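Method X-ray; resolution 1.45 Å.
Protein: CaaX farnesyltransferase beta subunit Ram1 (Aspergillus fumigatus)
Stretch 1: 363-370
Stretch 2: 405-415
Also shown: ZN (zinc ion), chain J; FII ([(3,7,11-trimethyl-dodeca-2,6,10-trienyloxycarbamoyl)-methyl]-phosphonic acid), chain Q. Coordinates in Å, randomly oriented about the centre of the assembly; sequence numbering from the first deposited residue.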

# COMPACT_ATOMS: atom_id res chain seq x y z
N LEU B 363 4.81 12.43 -4.08
CA LEU B 363 5.61 13.09 -3.03
C LEU B 363 5.93 12.12 -1.90
O LEU B 363 5.20 11.17 -1.61
CB LEU B 363 4.79 14.23 -2.43
CG LEU B 363 4.35 15.33 -3.42
CD1 LEU B 363 3.47 16.35 -2.70
CD2 LEU B 363 5.55 16.00 -4.06
N VAL B 364 6.99 12.47 -1.18
CA VAL B 364 7.26 11.73 0.07
C VAL B 364 6.13 11.84 1.08
O VAL B 364 5.36 12.81 1.09
CB VAL B 364 8.59 12.17 0.71
CG1 VAL B 364 9.77 11.86 -0.24
CG2 VAL B 364 8.55 13.64 1.15
N ASP B 365 6.03 10.85 1.98
CA ASP B 365 5.03 10.87 3.04
C ASP B 365 5.51 9.91 4.13
O ASP B 365 5.94 8.78 3.85
CB ASP B 365 3.67 10.39 2.40
CG ASP B 365 2.58 10.18 3.37
OD1 ASP B 365 2.76 10.12 4.61
OD2 ASP B 365 1.43 10.09 2.92
N GLY B 366 5.49 10.42 5.35
CA GLY B 366 5.97 9.63 6.48
C GLY B 366 5.27 8.29 6.65
O GLY B 366 5.87 7.38 7.25
N CYS B 367 4.02 8.09 6.16
CA CYS B 367 3.45 6.75 6.40
C CYS B 367 4.13 5.66 5.55
O CYS B 367 4.11 4.47 5.92
CB CYS B 367 1.90 6.71 6.22
SG CYS B 367 1.35 7.04 4.44
N TYR B 368 4.77 6.08 4.46
CA TYR B 368 5.50 5.10 3.64
C TYR B 368 6.77 4.64 4.38
O TYR B 368 7.42 3.71 3.91
CB TYR B 368 5.82 5.64 2.22
CG TYR B 368 4.52 5.96 1.46
CD1 TYR B 368 3.48 5.03 1.47
CD2 TYR B 368 4.35 7.19 0.87
CE1 TYR B 368 2.22 5.33 0.82
CE2 TYR B 368 3.15 7.51 0.22
CZ TYR B 368 2.11 6.58 0.25
OH TYR B 368 0.92 6.86 -0.39
N SER B 369 7.13 5.32 5.48
CA SER B 369 8.23 4.78 6.28
C SER B 369 7.93 3.34 6.68
O SER B 369 8.86 2.50 6.74
CB SER B 369 8.39 5.62 7.55
OG SER B 369 8.52 6.98 7.19
N HIS B 370 6.64 3.00 6.89
CA HIS B 370 6.24 1.62 7.01
C HIS B 370 5.98 0.95 5.68
O HIS B 370 6.63 -0.07 5.34
CB HIS B 370 5.00 1.48 7.86
CG HIS B 370 4.40 0.12 7.73
ND1 HIS B 370 5.08 -1.03 8.11
CD2 HIS B 370 3.21 -0.30 7.18
CE1 HIS B 370 4.34 -2.09 7.80
NE2 HIS B 370 3.20 -1.68 7.23
N GLY B 405 18.75 8.71 5.56
CA GLY B 405 17.73 9.57 4.95
C GLY B 405 16.35 9.41 5.57
O GLY B 405 15.66 10.38 5.89
N LEU B 406 15.95 8.16 5.78
CA LEU B 406 14.62 7.93 6.33
C LEU B 406 14.50 8.48 7.74
O LEU B 406 13.48 9.03 8.14
CB LEU B 406 14.29 6.43 6.26
CG LEU B 406 12.90 6.11 6.77
CD1 LEU B 406 11.84 6.82 5.93
CD2 LEU B 406 12.66 4.56 6.83
N THR B 407 15.59 8.26 8.51
CA THR B 407 15.59 8.71 9.88
C THR B 407 15.54 10.25 9.97
O THR B 407 14.81 10.81 10.80
CB THR B 407 16.85 8.21 10.58
OG1 THR B 407 16.83 6.78 10.57
CG2 THR B 407 16.83 8.65 12.04
N ARG B 408 16.31 10.91 9.11
CA ARG B 408 16.21 12.38 9.04
C ARG B 408 14.80 12.82 8.69
O ARG B 408 14.28 13.76 9.28
CB ARG B 408 17.19 12.97 8.03
CG ARG B 408 18.66 12.76 8.47
CD ARG B 408 19.60 13.50 7.46
NE ARG B 408 21.01 13.32 7.91
CZ ARG B 408 21.57 14.02 8.89
NH1 ARG B 408 20.92 15.03 9.47
NH2 ARG B 408 22.82 13.69 9.26
N TYR B 409 14.17 12.19 7.66
CA TYR B 409 12.86 12.65 7.33
C TYR B 409 11.89 12.48 8.47
O TYR B 409 11.14 13.38 8.79
CB TYR B 409 12.36 11.83 6.12
CG TYR B 409 11.03 12.38 5.56
CD1 TYR B 409 10.94 13.72 5.10
CD2 TYR B 409 9.85 11.61 5.71
CE1 TYR B 409 9.73 14.24 4.71
CE2 TYR B 409 8.61 12.12 5.27
CZ TYR B 409 8.55 13.45 4.85
OH TYR B 409 7.35 14.01 4.49
N ILE B 410 11.91 11.33 9.15
CA ILE B 410 10.95 11.15 10.24
C ILE B 410 11.22 12.09 11.41
O ILE B 410 10.31 12.80 11.86
CB ILE B 410 11.03 9.68 10.73
CG1 ILE B 410 10.54 8.70 9.63
CG2 ILE B 410 10.20 9.50 12.04
CD1 ILE B 410 10.89 7.26 9.92
N LEU B 411 12.47 12.13 11.88
CA LEU B 411 12.74 12.92 13.10
C LEU B 411 12.82 14.41 12.84
O LEU B 411 12.37 15.21 13.72
CB LEU B 411 14.02 12.42 13.80
CG LEU B 411 13.89 11.01 14.36
CD1 LEU B 411 15.28 10.56 14.99
CD2 LEU B 411 12.77 10.93 15.43
N SER B 412 13.41 14.81 11.71
CA SER B 412 13.56 16.26 11.42
C SER B 412 12.30 16.86 10.83
O SER B 412 12.00 18.05 11.09
CB SER B 412 14.73 16.56 10.48
OG SER B 412 15.98 16.15 11.04
N CYS B 413 11.52 16.06 10.04
CA CYS B 413 10.44 16.65 9.25
C CYS B 413 9.05 16.21 9.65
O CYS B 413 8.07 16.93 9.33
CB CYS B 413 10.59 16.34 7.76
SG CYS B 413 12.10 17.03 7.04
N CYS B 414 8.90 15.06 10.31
CA CYS B 414 7.52 14.52 10.51
C CYS B 414 7.05 14.64 11.94
O CYS B 414 5.95 14.17 12.25
CB CYS B 414 7.45 13.05 10.10
SG CYS B 414 7.65 12.84 8.30
N GLN B 415 7.81 15.26 12.84
CA GLN B 415 7.31 15.45 14.19
C GLN B 415 6.57 16.77 14.38
O GLN B 415 7.08 17.84 14.02
CB GLN B 415 8.46 15.42 15.21
CG GLN B 415 9.26 14.11 15.16
CD GLN B 415 10.14 14.00 16.41
OE1 GLN B 415 9.65 13.55 17.46
NE2 GLN B 415 11.39 14.38 16.28
ZN ZN J . 0.38 9.18 4.40
C1 FII Q . -3.24 -3.06 5.15
C2 FII Q . -3.75 -1.88 4.37
C6 FII Q . -5.19 -1.59 4.51
C10 FII Q . -2.91 -1.36 3.27
C11 FII Q . -3.34 -0.23 2.34
C12 FII Q . -2.65 1.07 2.85
C15 FII Q . -2.53 2.23 1.87
C18 FII Q . -1.86 3.53 2.32
C22 FII Q . -3.46 2.18 0.70
C23 FII Q . -3.09 3.12 -0.44
C24 FII Q . -4.17 3.22 -1.44
C27 FII Q . -3.99 4.44 -2.29
C30 FII Q . -3.16 4.24 -3.54
C34 FII Q . -5.11 5.42 -2.22
C35 FII Q . -5.25 6.57 -3.19
O36 FII Q . -5.07 7.81 -2.54
N42 FII Q . -3.90 7.96 -1.86
C43 FII Q . -2.96 8.72 -2.57
O44 FII Q . -3.13 9.17 -3.72
C45 FII Q . -1.68 8.97 -1.79
P46 FII Q . -0.15 9.07 -2.85
O49 FII Q . -0.22 7.91 -3.77
O50 FII Q . -0.12 10.42 -3.50
O51 FII Q . 0.97 8.93 -1.80

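The contact between the two stretches is small, burying 270 Å² summed over both sides, and it consists of van der Waals packing with no hydrogen bond identified from one stretch to the other. Val364, the start of the turn and Ser369 pack against stretch 2, mainly against Leu406, Tyr409 and Ile410, and Cys414, just beyond the helix, adds a contact to Gly366.

Leu363 lies out of reach, so the contact begins at Val364. Its CA-to-CB bond points toward the helix, and the Val364 CG2 methyl lies 3.7 Å from CZ and 3.6 Å from OH of Tyr409. A branched aliphatic side chain suits this buried position, where it covers the phenol end of the tyrosine; the hydroxyl itself is satisfied by a hydrogen bond elsewhere in the structure.

The CA-to-CB bond of Asp365 points away from stretch 2, and the residue meets it through its backbone, Asp365 C lying 4.0 Å from Tyr409 CE2. Asp365 OD2 and OD1 bind the zinc ion at 2.0 and 2.6 Å, and OD1 also caps the turn by accepting from Cys367 N at 2.8 Å. Asp365 opens a type I turn, closed by the bond from Tyr368 N to Asp365 O at 3.0 Å.

Gly366 is the point of close backbone approach. The edge of the Tyr409 ring faces this part of the turn, with Tyr409 CE2 3.6 Å from Gly366 N, while Cys414 SG sits 4.1 Å from Gly366 CA. Glycine fits here because a CB in ideal position would come within 3.1 Å of Cys414 SG, a tight approach.

Cys367 and Tyr368 make no contact with stretch 2. Instead, Cys367 SG binds zinc at 2.4 Å, and Tyr368 OH donates to FII O51 at 2.5 Å, a phosphonate oxygen lying near the plane of the ring at its edge.

Ser369 returns to the helix, its CA-to-CB bond pointing toward stretch 2. Ser369 OG rests 3.6 Å from both Leu406 CD1 and Ile410 CG1, residues one helical turn apart; the CA-to-CB bond of Leu406 points toward stretch 1, whereas that of Ile410 points sideways and the end of its side chain comes nearer. Although these neighbours are apolar, the hydroxyl is not left unsatisfied: with chi1 in the m well, Ser369 OG donates to Gly366 O at 2.7 Å. A small side chain that bonds back to the backbone of its own stretch is well suited to this buried site. The CA-to-CB bond of His370 points away, ending the contact.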